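Local coordinates for spore germination protein GerM (Bacillus subtilis subsp. subtilis str. 168, PDB 6GZB) that is of unknown molecular function but affects both sporulation and germination, and carries two GerMN domains in tandem, at residues T284-S289 / E317-K322; V308-N313 / E324-P329; T249-D254 / S289-S294. One frame throughout, in Å; residues are numbered along the deposited sequence.

Contact 1. Residues T284-S289 / E317-K322; sequences TKMISS and ELVNEK
T284, the first modelled residue after a disordered loop, is poorly ordered; its carbonyl oxygen faces CG2 of V319, and the two side chains cross at about a right angle. K285 does more. Its side chain, CG anti to the carbonyl carbon (chi1 -72°) and extended beyond, runs out beside E317 and ends in a salt bridge, NZ to OE2 of E317 at 2.6 Å, the carboxylate oxygen being met nearly along its C-O bond. The K285 backbone O takes the N-H of V319 at 3.0 Å, almost straight at 170°. Together with V319 O accepting from I287 N at 3.0 Å, this makes the single beta bridge of M286 with V319. The same V319 O also receives a CA-H...O contact from CA of M286 at 3.2 Å. The M286 side chain bends at chi3 (-73°), which brings CE back to N320 O at 3.4 Å while SD lies near CA of E321. I287 O is bound by a water that also accepts weakly from E321 N. S288 turns its side chain elsewhere: OG caps V291 N as the N-cap of the next helix and bonds D250 OD2. At S289 the chain has entered that helix, and its N makes a weak bond to E321 OE2 (3.3 Å), so a carboxylate lies by the first turn. The pairing thus ties the lead-in to helix 289-299 to the loop between strands 307-312 and 330-331, with L318 packed on V310 and V312 of strand 307-312 and I287 on L326.

Contact 2. Residues V308-N313 / E324-P329; sequences VSVKVN and EKLTEP. With ACT (acetate ion), chain F.
S309 and P329 make the closest van der Waals contact between strand 307-312 and the 324-329 loop. The S309 hydroxyl, with OG anti to the carbonyl carbon (chi1 -58°), lies 3.3 Å from CA of P329 and 3.4 Å from its CG, so it rests against the proline ring; P329 N has no hydrogen to offer it. Next to this, CA of P329 makes a CA-H...O contact with V308 O at 3.5 Å. Apolar contact is slighter: CG2 of V310 approaches CB of L326 at 4.4 Å, while the L326 side chain also packs on L292 of helix 289-299.

On its other edge the strand pairs directly with strand 267-272, and V308 bonds V330 of strand 330-331. Before that last pairing starts, the loop stands off the edge: the CA atoms of V310 and L326 are 7.3 Å apart, against 4.2 Å for those of S309 and P329.

Two waters make the polar link. One donates to both V310 O and L326 O, the latter at 2.6 Å. The other accepts from V310 N and donates to L326 O and E328 O. Within the loop, T327 OG1 donates to OE2 of E328, which receives it on its anti lone pair, away from the other oxygen. At the far end of the strand segment, N313 ND2 lies 2.5 Å from OXT of an acetate, probably from the crystallisation liquor; this is too short to take at face value, and the exact position is doubtful.

The chemistry is thus mainly solvent-mediated and only weakly apolar: L326 O is gripped by two waters, and water stands in for direct backbone bonds at V310.

Contact 3. Residues T249-D254 / S289-S294; sequences TDFSED and SEVLNS
The F251 ring carries CG1 of V291 over one face, 4.0 Å from the ring centroid and 24° off the normal, a CH-pi contact displaced toward the rim, where CZ is the nearest atom at 3.7 Å. CB of S294, one turn further along the helix, sits at the ring edge near its plane, 4.0 Å from CE1 of F251. The other flat groups are the carboxylates of D250 and E290, their planes 75° apart; OD2 of D250 and OE1 of E290 come within 3.9 Å, a like-charge approach. The S288 hydroxyl, bonded to the first and weakly to the second, may offset part of the repulsion.

This is a loop laid against the first turns of helix 289-299, in the second of the tandem GerMN domains; helix 229-239 also takes part, its L237 touching both F251 and S294. An alanine at F251 removes the ring that V291 CG1 and S294 CB pack on, which would probably open a gap between loop, helix 289-299 and L237.

Beside the ring, CG2 of V291 rests 3.5 Å from the D250 carbonyl oxygen, and CB of D250 meets CB of E290 at 3.8 Å. The hydroxyl of S294 turns back into its own helix, where S294 OG and S294 N reach E290 O from opposite faces of the carbonyl plane. Further along the loop, S252 OG accepts from D254 N in an ST turn.

Overall arrangement
Contacts 1 and 2 lie closest together, their centres about 9 Å apart, and share a boundary: L318 O probably accepts from L326 N at 2.8 Å, while I287 CG2 meets L326 CD1 at 3.4 Å. Contact 3 has its centre about 12 Å from that of contact 1, and S289 belongs to both. The clearest link between them is S288 OG to D250 OD2 at 2.8 Å; E321 OE2 also lies 3.8 Å from E290 OE1, a like-charge approach. Contacts 2 and 3, about 15 Å between centres, meet lightly on helix 289-299: the loop 249-254 lies against E290, V291 and S294, L326 against L292. The acetate lies beside N313, beyond the residues that touch in contact 2, and marks no known site.

Contact 1. Residues T284-S289 / E317-K322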
ATOM      1  N   THR A 284     -26.257 -17.618  -6.522  1.00 95.54           N
ATOM      2  CA  THR A 284     -25.145 -18.119  -5.721  1.00 87.86           C
ATOM      3  C   THR A 284     -24.525 -17.025  -4.834  1.00 90.35           C
ATOM      4  O   THR A 284     -24.079 -17.297  -3.717  1.00 92.63           O
ATOM      5  CB  THR A 284     -24.064 -18.771  -6.614  1.00 86.32           C
ATOM      6  OG1 THR A 284     -22.763 -18.336  -6.203  1.00102.67           O
ATOM      7  CG2 THR A 284     -24.277 -18.417  -8.088  1.00 78.19           C
ATOM      8  N   LYS A 285     -24.526 -15.788  -5.327  1.00 56.03           N
ATOM      9  CA  LYS A 285     -24.129 -14.618  -4.531  1.00 56.22           C
ATOM     10  C   LYS A 285     -22.639 -14.609  -4.195  1.00 46.08           C
ATOM     11  O   LYS A 285     -22.235 -14.486  -3.037  1.00 53.02           O
ATOM     12  CB  LYS A 285     -24.966 -14.500  -3.264  1.00 54.34           C
ATOM     13  CG  LYS A 285     -26.397 -14.060  -3.525  1.00 58.80           C
ATOM     14  CD  LYS A 285     -27.139 -13.815  -2.224  1.00 65.83           C
ATOM     15  CE  LYS A 285     -28.638 -13.706  -2.445  1.00 67.08           C
ATOM     16  NZ  LYS A 285     -29.253 -12.854  -1.393  1.00 83.46           N
ATOM     17  N   MET A 286     -21.831 -14.664  -5.243  1.00 37.09           N
ATOM     18  CA  MET A 286     -20.394 -14.703  -5.117  1.00 44.64           C
ATOM     19  C   MET A 286     -19.809 -13.296  -5.176  1.00 36.29           C
ATOM     20  O   MET A 286     -20.144 -12.499  -6.046  1.00 35.58           O
ATOM     21  CB  MET A 286     -19.804 -15.547  -6.245  1.00 43.21           C
ATOM     22  CG  MET A 286     -18.327 -15.864  -6.077  1.00 46.19           C
ATOM     23  SD  MET A 286     -17.735 -16.981  -7.354  1.00 66.40           S
ATOM     24  CE  MET A 286     -18.482 -18.528  -6.820  1.00 73.68           C
ATOM     25  N   ILE A 287     -18.908 -13.013  -4.251  1.00 43.96           N
ATOM     26  CA  ILE A 287     -18.101 -11.810  -4.312  1.00 37.76           C
ATOM     27  C   ILE A 287     -16.715 -12.208  -4.788  1.00 35.11           C
ATOM     28  O   ILE A 287     -16.139 -13.189  -4.315  1.00 33.68           O
ATOM     29  CB  ILE A 287     -18.029 -11.135  -2.930  1.00 35.39           C
ATOM     30  CG1 ILE A 287     -17.302  -9.798  -3.021  1.00 39.47           C
ATOM     31  CG2 ILE A 287     -17.341 -12.043  -1.918  1.00 32.40           C
ATOM     32  CD1 ILE A 287     -17.453  -8.944  -1.774  1.00 31.99           C
ATOM     33  N   SER A 288     -16.210 -11.505  -5.793  1.00 32.12           N
ATOM     34  CA  SER A 288     -14.943 -11.887  -6.396  1.00 31.28           C
ATOM     35  C   SER A 288     -13.792 -11.615  -5.433  1.00 28.87           C
ATOM     36  O   SER A 288     -13.886 -10.765  -4.549  1.00 28.72           O
ATOM     37  CB  SER A 288     -14.721 -11.123  -7.703  1.00 34.94           C
ATOM     38  OG  SER A 288     -14.148  -9.858  -7.463  1.00 37.10           O
ATOM     39  N   SER A 289     -12.727 -12.383  -5.587  1.00 29.36           N
ATOM     40  CA  SER A 289     -11.525 -12.216  -4.793  1.00 33.76           C
ATOM     41  C   SER A 289     -10.932 -10.817  -4.930  1.00 30.63           C
ATOM     42  O   SER A 289     -10.337 -10.298  -3.989  1.00 33.25           O
ATOM     43  CB  SER A 289     -10.489 -13.243  -5.227  1.00 36.04           C
ATOM     44  OG  SER A 289     -10.622 -14.424  -4.462  1.00 71.04           O
ATOM     45  N   GLU A 317     -24.781 -13.669   3.467  1.00 41.55           N
ATOM     46  CA  GLU A 317     -25.071 -14.662   2.446  1.00 43.24           C
ATOM     47  C   GLU A 317     -24.040 -14.657   1.322  1.00 47.96           C
ATOM     48  O   GLU A 317     -24.257 -15.271   0.277  1.00 41.81           O
ATOM     49  CB  GLU A 317     -26.449 -14.388   1.839  1.00 55.04           C
ATOM     50  CG  GLU A 317     -27.614 -14.789   2.729  1.00 79.43           C
ATOM     51  CD  GLU A 317     -28.952 -14.454   2.106  1.00 86.53           C
ATOM     52  OE1 GLU A 317     -29.987 -14.683   2.769  1.00 87.53           O
ATOM     53  OE2 GLU A 317     -28.964 -13.966   0.952  1.00 69.63           O
ATOM     54  N   LEU A 318     -22.963 -13.892   1.466  1.00 51.22           N
ATOM     55  CA  LEU A 318     -21.968 -13.850   0.389  1.00 43.20           C
ATOM     56  C   LEU A 318     -21.060 -15.068   0.475  1.00 32.22           C
ATOM     57  O   LEU A 318     -20.716 -15.520   1.570  1.00 33.58           O
ATOM     58  CB  LEU A 318     -21.149 -12.560   0.426  1.00 40.95           C
ATOM     59  CG  LEU A 318     -21.961 -11.289   0.166  1.00 36.62           C
ATOM     60  CD1 LEU A 318     -21.226 -10.073   0.697  1.00 44.32           C
ATOM     61  CD2 LEU A 318     -22.284 -11.134  -1.305  1.00 37.84           C
ATOM     62  N   VAL A 319     -20.714 -15.624  -0.682  1.00 32.82           N
ATOM     63  CA  VAL A 319     -19.705 -16.665  -0.744  1.00 36.41           C
ATOM     64  C   VAL A 319     -18.534 -16.193  -1.590  1.00 32.71           C
ATOM     65  O   VAL A 319     -18.682 -15.328  -2.436  1.00 30.58           O
ATOM     66  CB  VAL A 319     -20.269 -17.985  -1.314  1.00 38.39           C
ATOM     67  CG1 VAL A 319     -21.539 -18.382  -0.572  1.00 37.71           C
ATOM     68  CG2 VAL A 319     -20.559 -17.849  -2.796  1.00 45.60           C
ATOM     69  N   ASN A 320     -17.362 -16.757  -1.341  1.00 35.80           N
ATOM     70  CA  ASN A 320     -16.190 -16.420  -2.136  1.00 37.42           C
ATOM     71  C   ASN A 320     -16.138 -17.313  -3.373  1.00 47.11           C
ATOM     72  O   ASN A 320     -17.116 -17.981  -3.706  1.00 41.59           O
ATOM     73  CB  ASN A 320     -14.916 -16.568  -1.299  1.00 32.73           C
ATOM     74  CG  ASN A 320     -14.654 -18.004  -0.878  1.00 34.88           C
ATOM     75  OD1 ASN A 320     -15.281 -18.941  -1.375  1.00 38.19           O
ATOM     76  ND2 ASN A 320     -13.745 -18.178   0.065  1.00 34.81           N
ATOM     77  N   GLU A 321     -15.007 -17.306  -4.072  1.00 42.03           N
ATOM     78  CA  GLU A 321     -14.916 -17.983  -5.365  1.00 47.88           C
ATOM     79  C   GLU A 321     -14.848 -19.498  -5.197  1.00 40.81           C
ATOM     80  O   GLU A 321     -15.162 -20.238  -6.120  1.00 47.27           O
ATOM     81  CB  GLU A 321     -13.706 -17.472  -6.153  1.00 50.89           C
ATOM     82  CG  GLU A 321     -13.699 -15.958  -6.340  1.00 50.81           C
ATOM     83  CD  GLU A 321     -12.812 -15.506  -7.481  1.00 60.16           C
ATOM     84  OE1 GLU A 321     -11.773 -16.155  -7.719  1.00 66.38           O
ATOM     85  OE2 GLU A 321     -13.140 -14.487  -8.122  1.00 56.15           O
ATOM     86  N   LYS A 322     -14.477 -19.951  -4.003  1.00 47.66           N
ATOM     87  CA  LYS A 322     -14.461 -21.374  -3.683  1.00 49.12           C
ATOM     88  C   LYS A 322     -15.818 -21.859  -3.161  1.00 57.94           C
ATOM     89  O   LYS A 322     -15.947 -23.007  -2.752  1.00 62.07           O
ATOM     90  CB  LYS A 322     -13.394 -21.659  -2.625  1.00 48.88           C
ATOM     91  CG  LYS A 322     -11.959 -21.508  -3.108  1.00 53.52           C
ATOM     92  CD  LYS A 322     -11.081 -20.837  -2.054  1.00 62.22           C
ATOM     93  CE  LYS A 322      -9.660 -21.379  -2.059  1.00 77.39           C
ATOM     94  NZ  LYS A 322      -9.479 -22.468  -1.056  1.00 75.13           N
TER
HETATM   95  O   HOH W   1     -13.916 -14.397  -3.456  1.00 35.41           O

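Contact 2. Residues V308-N313 / E324-P329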
ATOM      1  N   VAL A 308     -12.825  -7.107   8.402  1.00 29.77           N
ATOM      2  CA  VAL A 308     -14.015  -6.642   7.701  1.00 30.06           C
ATOM      3  C   VAL A 308     -14.981  -7.801   7.506  1.00 32.31           C
ATOM      4  O   VAL A 308     -14.609  -8.838   6.959  1.00 33.65           O
ATOM      5  CB  VAL A 308     -13.666  -6.084   6.309  1.00 29.27           C
ATOM      6  CG1 VAL A 308     -14.899  -5.478   5.645  1.00 26.75           C
ATOM      7  CG2 VAL A 308     -12.530  -5.084   6.408  1.00 31.94           C
ATOM      8  N   SER A 309     -16.216  -7.620   7.964  1.00 32.96           N
ATOM      9  CA  SER A 309     -17.293  -8.566   7.699  1.00 35.20           C
ATOM     10  C   SER A 309     -18.204  -7.969   6.659  1.00 38.35           C
ATOM     11  O   SER A 309     -18.481  -6.762   6.683  1.00 40.98           O
ATOM     12  CB  SER A 309     -18.102  -8.840   8.974  1.00 36.64           C
ATOM     13  OG  SER A 309     -17.271  -9.346  10.002  1.00 38.88           O
ATOM     14  N   VAL A 310     -18.674  -8.807   5.744  1.00 35.57           N
ATOM     15  CA  VAL A 310     -19.471  -8.324   4.628  1.00 32.82           C
ATOM     16  C   VAL A 310     -20.839  -8.979   4.605  1.00 36.15           C
ATOM     17  O   VAL A 310     -20.968 -10.176   4.838  1.00 48.10           O
ATOM     18  CB  VAL A 310     -18.755  -8.546   3.283  1.00 37.19           C
ATOM     19  CG1 VAL A 310     -17.469  -7.718   3.222  1.00 38.97           C
ATOM     20  CG2 VAL A 310     -18.460 -10.026   3.077  1.00 42.69           C
ATOM     21  N   LYS A 311     -21.861  -8.165   4.379  1.00 36.82           N
ATOM     22  CA  LYS A 311     -23.222  -8.644   4.243  1.00 39.23           C
ATOM     23  C   LYS A 311     -23.804  -8.060   2.988  1.00 40.11           C
ATOM     24  O   LYS A 311     -23.299  -7.066   2.473  1.00 40.69           O
ATOM     25  CB  LYS A 311     -24.082  -8.211   5.435  1.00 36.08           C
ATOM     26  CG  LYS A 311     -23.565  -8.708   6.774  1.00 48.76           C
ATOM     27  CD  LYS A 311     -24.525  -8.386   7.910  1.00 51.29           C
ATOM     28  CE  LYS A 311     -23.850  -8.588   9.259  1.00 59.38           C
ATOM     29  NZ  LYS A 311     -24.801  -8.473  10.393  1.00 70.13           N
ATOM     30  N   VAL A 312     -24.876  -8.677   2.501  1.00 35.25           N
ATOM     31  CA  VAL A 312     -25.670  -8.093   1.432  1.00 41.28           C
ATOM     32  C   VAL A 312     -27.120  -7.956   1.884  1.00 49.82           C
ATOM     33  O   VAL A 312     -27.725  -8.916   2.359  1.00 52.12           O
ATOM     34  CB  VAL A 312     -25.581  -8.925   0.141  1.00 41.82           C
ATOM     35  CG1 VAL A 312     -25.783 -10.404   0.435  1.00 55.12           C
ATOM     36  CG2 VAL A 312     -26.586  -8.427  -0.881  1.00 50.06           C
ATOM     37  N   ASN A 313     -27.614  -6.721   1.865  1.00 61.82           N
ATOM     38  CA  ASN A 313     -28.977  -6.408   2.272  1.00 46.26           C
ATOM     39  C   ASN A 313     -29.349  -7.077   3.585  1.00 47.06           C
ATOM     40  O   ASN A 313     -30.429  -7.638   3.717  1.00 56.24           O
ATOM     41  CB  ASN A 313     -29.962  -6.810   1.181  1.00 50.54           C
ATOM     42  CG  ASN A 313     -29.979  -5.830   0.028  1.00 51.14           C
ATOM     43  OD1 ASN A 313     -30.109  -4.620   0.224  1.00 52.13           O
ATOM     44  ND2 ASN A 313     -29.861  -6.349  -1.185  1.00 45.18           N
ATOM     45  N   GLU A 324     -17.303 -20.803  -0.468  1.00 41.16           N
ATOM     46  CA  GLU A 324     -17.302 -20.778   0.985  1.00 37.33           C
ATOM     47  C   GLU A 324     -18.078 -19.571   1.510  1.00 46.14           C
ATOM     48  O   GLU A 324     -17.867 -18.452   1.056  1.00 48.78           O
ATOM     49  CB  GLU A 324     -15.861 -20.742   1.496  1.00 36.54           C
ATOM     50  CG  GLU A 324     -14.987 -21.827   0.883  1.00 42.52           C
ATOM     51  CD  GLU A 324     -13.533 -21.725   1.294  1.00 53.04           C
ATOM     52  OE1 GLU A 324     -12.816 -22.745   1.194  1.00 49.03           O
ATOM     53  OE2 GLU A 324     -13.109 -20.628   1.723  1.00 51.91           O
ATOM     54  N   LYS A 325     -18.929 -19.798   2.509  1.00 39.80           N
ATOM     55  CA  LYS A 325     -19.744 -18.732   3.082  1.00 36.85           C
ATOM     56  C   LYS A 325     -18.869 -17.781   3.884  1.00 35.17           C
ATOM     57  O   LYS A 325     -18.126 -18.200   4.761  1.00 38.16           O
ATOM     58  CB  LYS A 325     -20.844 -19.292   3.992  1.00 40.86           C
ATOM     59  CG  LYS A 325     -21.921 -20.076   3.276  1.00 47.54           C
ATOM     60  CD  LYS A 325     -23.142 -20.284   4.159  1.00 50.07           C
ATOM     61  CE  LYS A 325     -24.071 -21.330   3.559  1.00 55.97           C
ATOM     62  NZ  LYS A 325     -25.331 -21.483   4.334  1.00 68.10           N
ATOM     63  N   LEU A 326     -19.019 -16.492   3.619  1.00 34.09           N
ATOM     64  CA  LEU A 326     -18.259 -15.467   4.309  1.00 38.63           C
ATOM     65  C   LEU A 326     -19.076 -14.912   5.465  1.00 41.44           C
ATOM     66  O   LEU A 326     -19.652 -13.826   5.364  1.00 40.43           O
ATOM     67  CB  LEU A 326     -17.919 -14.342   3.338  1.00 41.09           C
ATOM     68  CG  LEU A 326     -17.057 -14.763   2.156  1.00 45.65           C
ATOM     69  CD1 LEU A 326     -17.026 -13.663   1.109  1.00 47.50           C
ATOM     70  CD2 LEU A 326     -15.658 -15.079   2.649  1.00 44.22           C
ATOM     71  N   THR A 327     -19.108 -15.651   6.568  1.00 39.85           N
ATOM     72  CA  THR A 327     -19.888 -15.251   7.731  1.00 37.26           C
ATOM     73  C   THR A 327     -18.995 -14.631   8.795  1.00 36.21           C
ATOM     74  O   THR A 327     -19.486 -14.057   9.757  1.00 44.02           O
ATOM     75  CB  THR A 327     -20.621 -16.454   8.372  1.00 39.63           C
ATOM     76  OG1 THR A 327     -19.665 -17.344   8.959  1.00 49.41           O
ATOM     77  CG2 THR A 327     -21.448 -17.206   7.347  1.00 43.22           C
ATOM     78  N   GLU A 328     -17.687 -14.820   8.664  1.00 32.33           N
ATOM     79  CA  GLU A 328     -16.749 -14.305   9.652  1.00 36.74           C
ATOM     80  C   GLU A 328     -15.964 -13.102   9.111  1.00 46.41           C
ATOM     81  O   GLU A 328     -15.887 -12.888   7.903  1.00 37.95           O
ATOM     82  CB  GLU A 328     -15.783 -15.401  10.101  1.00 39.79           C
ATOM     83  CG  GLU A 328     -16.437 -16.564  10.840  1.00 48.05           C
ATOM     84  CD  GLU A 328     -17.447 -16.108  11.878  1.00 64.39           C
ATOM     85  OE1 GLU A 328     -17.022 -15.560  12.921  1.00 65.01           O
ATOM     86  OE2 GLU A 328     -18.664 -16.278  11.633  1.00 51.47           O
ATOM     87  N   PRO A 329     -15.398 -12.300  10.019  1.00 40.73           N
ATOM     88  CA  PRO A 329     -14.560 -11.181   9.615  1.00 43.45           C
ATOM     89  C   PRO A 329     -13.353 -11.649   8.819  1.00 37.41           C
ATOM     90  O   PRO A 329     -12.692 -12.599   9.209  1.00 41.16           O
ATOM     91  CB  PRO A 329     -14.110 -10.568  10.949  1.00 44.63           C
ATOM     92  CG  PRO A 329     -15.100 -11.042  11.962  1.00 45.27           C
ATOM     93  CD  PRO A 329     -15.553 -12.387  11.484  1.00 48.09           C
TER
HETATM   94  C   ACT F 402     -30.539  -3.811  -3.734  1.00 47.90           C
HETATM   95  O   ACT F 402     -30.503  -3.790  -4.982  1.00 45.84           O
HETATM   96  OXT ACT F 402     -30.298  -4.851  -3.098  1.00 57.92           O
HETATM   97  CH3 ACT F 402     -30.849  -2.564  -2.961  1.00 56.06           C
HETATM   98  O   HOH W   2     -21.465 -12.804   3.802  1.00 34.19           O
HETATM   99  O   HOH W   3     -18.065 -11.721   6.403  1.00 39.69           O

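Contact 3. Residues T249-D254 / S289-S294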
ATOM      1  N   THR A 249     -10.715  -1.759 -11.777  1.00 65.67           N
ATOM      2  CA  THR A 249     -11.512  -2.062 -10.596  1.00 73.61           C
ATOM      3  C   THR A 249     -12.391  -3.233 -10.985  1.00 63.04           C
ATOM      4  O   THR A 249     -12.795  -3.333 -12.115  1.00 55.93           O
ATOM      5  CB  THR A 249     -12.399  -0.881 -10.121  1.00 63.30           C
ATOM      6  OG1 THR A 249     -12.723  -1.027  -8.744  1.00 58.31           O
ATOM      7  CG2 THR A 249     -13.656  -0.837 -10.856  1.00 53.49           C
ATOM      8  N   ASP A 250     -12.637  -4.152 -10.068  1.00 49.14           N
ATOM      9  CA  ASP A 250     -13.523  -5.230 -10.389  1.00 40.05           C
ATOM     10  C   ASP A 250     -14.885  -4.911  -9.822  1.00 37.79           C
ATOM     11  O   ASP A 250     -15.757  -5.714  -9.877  1.00 43.26           O
ATOM     12  CB  ASP A 250     -13.009  -6.576  -9.909  1.00 53.45           C
ATOM     13  CG  ASP A 250     -13.666  -7.759 -10.635  1.00 69.75           C
ATOM     14  OD1 ASP A 250     -13.883  -7.682 -11.847  1.00 64.80           O
ATOM     15  OD2 ASP A 250     -13.970  -8.775 -10.008  1.00 55.39           O
ATOM     16  N   PHE A 251     -15.055  -3.715  -9.295  1.00 31.98           N
ATOM     17  CA  PHE A 251     -16.340  -3.279  -8.751  1.00 39.62           C
ATOM     18  C   PHE A 251     -17.272  -2.860  -9.871  1.00 40.80           C
ATOM     19  O   PHE A 251     -16.852  -2.216 -10.822  1.00 41.17           O
ATOM     20  CB  PHE A 251     -16.166  -2.092  -7.806  1.00 37.54           C
ATOM     21  CG  PHE A 251     -15.683  -2.466  -6.444  1.00 32.23           C
ATOM     22  CD1 PHE A 251     -14.380  -2.895  -6.248  1.00 35.91           C
ATOM     23  CD2 PHE A 251     -16.494  -2.292  -5.351  1.00 33.11           C
ATOM     24  CE1 PHE A 251     -13.920  -3.208  -4.981  1.00 32.24           C
ATOM     25  CE2 PHE A 251     -16.051  -2.625  -4.089  1.00 37.48           C
ATOM     26  CZ  PHE A 251     -14.759  -3.072  -3.902  1.00 36.29           C
ATOM     27  N   SER A 252     -18.553  -3.163  -9.714  1.00 37.42           N
ATOM     28  CA  SER A 252     -19.584  -2.481 -10.473  1.00 43.27           C
ATOM     29  C   SER A 252     -19.748  -1.071  -9.925  1.00 45.94           C
ATOM     30  O   SER A 252     -19.678  -0.858  -8.720  1.00 42.49           O
ATOM     31  CB  SER A 252     -20.917  -3.240 -10.382  1.00 47.84           C
ATOM     32  OG  SER A 252     -22.022  -2.351 -10.480  1.00 50.17           O
ATOM     33  N   GLU A 253     -20.026  -0.121 -10.810  1.00 51.19           N
ATOM     34  CA  GLU A 253     -20.240   1.260 -10.396  1.00 45.67           C
ATOM     35  C   GLU A 253     -21.478   1.436  -9.535  1.00 49.05           C
ATOM     36  O   GLU A 253     -21.600   2.432  -8.822  1.00 45.72           O
ATOM     37  CB  GLU A 253     -20.321   2.178 -11.611  1.00 56.28           C
ATOM     38  CG  GLU A 253     -19.024   2.255 -12.395  1.00 54.95           C
ATOM     39  CD  GLU A 253     -18.953   3.483 -13.279  1.00 70.43           C
ATOM     40  OE1 GLU A 253     -17.930   4.199 -13.213  1.00 91.47           O
ATOM     41  OE2 GLU A 253     -19.928   3.745 -14.018  1.00 71.59           O
ATOM     42  N   ASP A 254     -22.388   0.466  -9.571  1.00 47.22           N
ATOM     43  CA  ASP A 254     -23.651   0.594  -8.842  1.00 51.65           C
ATOM     44  C   ASP A 254     -23.524   0.140  -7.397  1.00 49.72           C
ATOM     45  O   ASP A 254     -24.466   0.255  -6.624  1.00 50.47           O
ATOM     46  CB  ASP A 254     -24.758  -0.197  -9.539  1.00 60.22           C
ATOM     47  CG  ASP A 254     -25.056   0.324 -10.927  1.00 66.05           C
ATOM     48  OD1 ASP A 254     -25.045   1.561 -11.107  1.00 61.00           O
ATOM     49  OD2 ASP A 254     -25.274  -0.500 -11.841  1.00 76.99           O
ATOM     50  N   SER A 289     -12.727 -12.383  -5.587  1.00 29.36           N
ATOM     51  CA  SER A 289     -11.525 -12.216  -4.793  1.00 33.76           C
ATOM     52  C   SER A 289     -10.932 -10.817  -4.930  1.00 30.63           C
ATOM     53  O   SER A 289     -10.337 -10.298  -3.989  1.00 33.25           O
ATOM     54  CB  SER A 289     -10.489 -13.243  -5.227  1.00 36.04           C
ATOM     55  OG  SER A 289     -10.622 -14.424  -4.462  1.00 71.04           O
ATOM     56  N   GLU A 290     -11.029 -10.258  -6.131  1.00 26.68           N
ATOM     57  CA  GLU A 290     -10.457  -8.962  -6.423  1.00 32.88           C
ATOM     58  C   GLU A 290     -11.207  -7.878  -5.660  1.00 33.38           C
ATOM     59  O   GLU A 290     -10.608  -6.945  -5.135  1.00 29.18           O
ATOM     60  CB  GLU A 290     -10.527  -8.673  -7.929  1.00 32.82           C
ATOM     61  CG  GLU A 290      -9.540  -9.490  -8.747  1.00 35.00           C
ATOM     62  CD  GLU A 290     -10.026 -10.898  -9.048  1.00 41.81           C
ATOM     63  OE1 GLU A 290     -11.179 -11.230  -8.699  1.00 38.68           O
ATOM     64  OE2 GLU A 290      -9.237 -11.684  -9.605  1.00 38.79           O
ATOM     65  N   VAL A 291     -12.528  -8.001  -5.627  1.00 28.14           N
ATOM     66  CA  VAL A 291     -13.356  -7.061  -4.900  1.00 27.79           C
ATOM     67  C   VAL A 291     -13.101  -7.172  -3.396  1.00 31.48           C
ATOM     68  O   VAL A 291     -12.831  -6.170  -2.726  1.00 30.35           O
ATOM     69  CB  VAL A 291     -14.844  -7.290  -5.204  1.00 31.37           C
ATOM     70  CG1 VAL A 291     -15.710  -6.630  -4.152  1.00 30.54           C
ATOM     71  CG2 VAL A 291     -15.194  -6.757  -6.587  1.00 33.28           C
ATOM     72  N   LEU A 292     -13.102  -8.403  -2.888  1.00 29.82           N
ATOM     73  CA  LEU A 292     -12.899  -8.645  -1.468  1.00 28.69           C
ATOM     74  C   LEU A 292     -11.513  -8.216  -0.980  1.00 32.51           C
ATOM     75  O   LEU A 292     -11.399  -7.552   0.045  1.00 26.62           O
ATOM     76  CB  LEU A 292     -13.122 -10.121  -1.152  1.00 32.92           C
ATOM     77  CG  LEU A 292     -13.133 -10.505   0.323  1.00 33.74           C
ATOM     78  CD1 LEU A 292     -14.222  -9.741   1.068  1.00 34.31           C
ATOM     79  CD2 LEU A 292     -13.320 -12.008   0.459  1.00 38.00           C
ATOM     80  N   ASN A 293     -10.462  -8.596  -1.702  1.00 29.36           N
ATOM     81  CA  ASN A 293      -9.111  -8.155  -1.365  1.00 34.96           C
ATOM     82  C   ASN A 293      -8.957  -6.626  -1.354  1.00 33.37           C
ATOM     83  O   ASN A 293      -8.259  -6.074  -0.506  1.00 31.71           O
ATOM     84  CB  ASN A 293      -8.102  -8.751  -2.344  1.00 36.04           C
ATOM     85  CG  ASN A 293      -7.766 -10.183  -2.025  1.00 44.90           C
ATOM     86  OD1 ASN A 293      -7.626 -10.549  -0.862  1.00 46.62           O
ATOM     87  ND2 ASN A 293      -7.626 -11.002  -3.062  1.00 44.74           N
ATOM     88  N   SER A 294      -9.519  -5.974  -2.365  1.00 27.80           N
ATOM     89  CA  SER A 294      -9.492  -4.524  -2.471  1.00 27.25           C
ATOM     90  C   SER A 294     -10.140  -3.878  -1.255  1.00 24.54           C
ATOM     91  O   SER A 294      -9.585  -2.957  -0.660  1.00 27.12           O
ATOM     92  CB  SER A 294     -10.215  -4.073  -3.743  1.00 23.54           C
ATOM     93  OG  SER A 294      -9.372  -4.236  -4.852  1.00 42.16           O
TER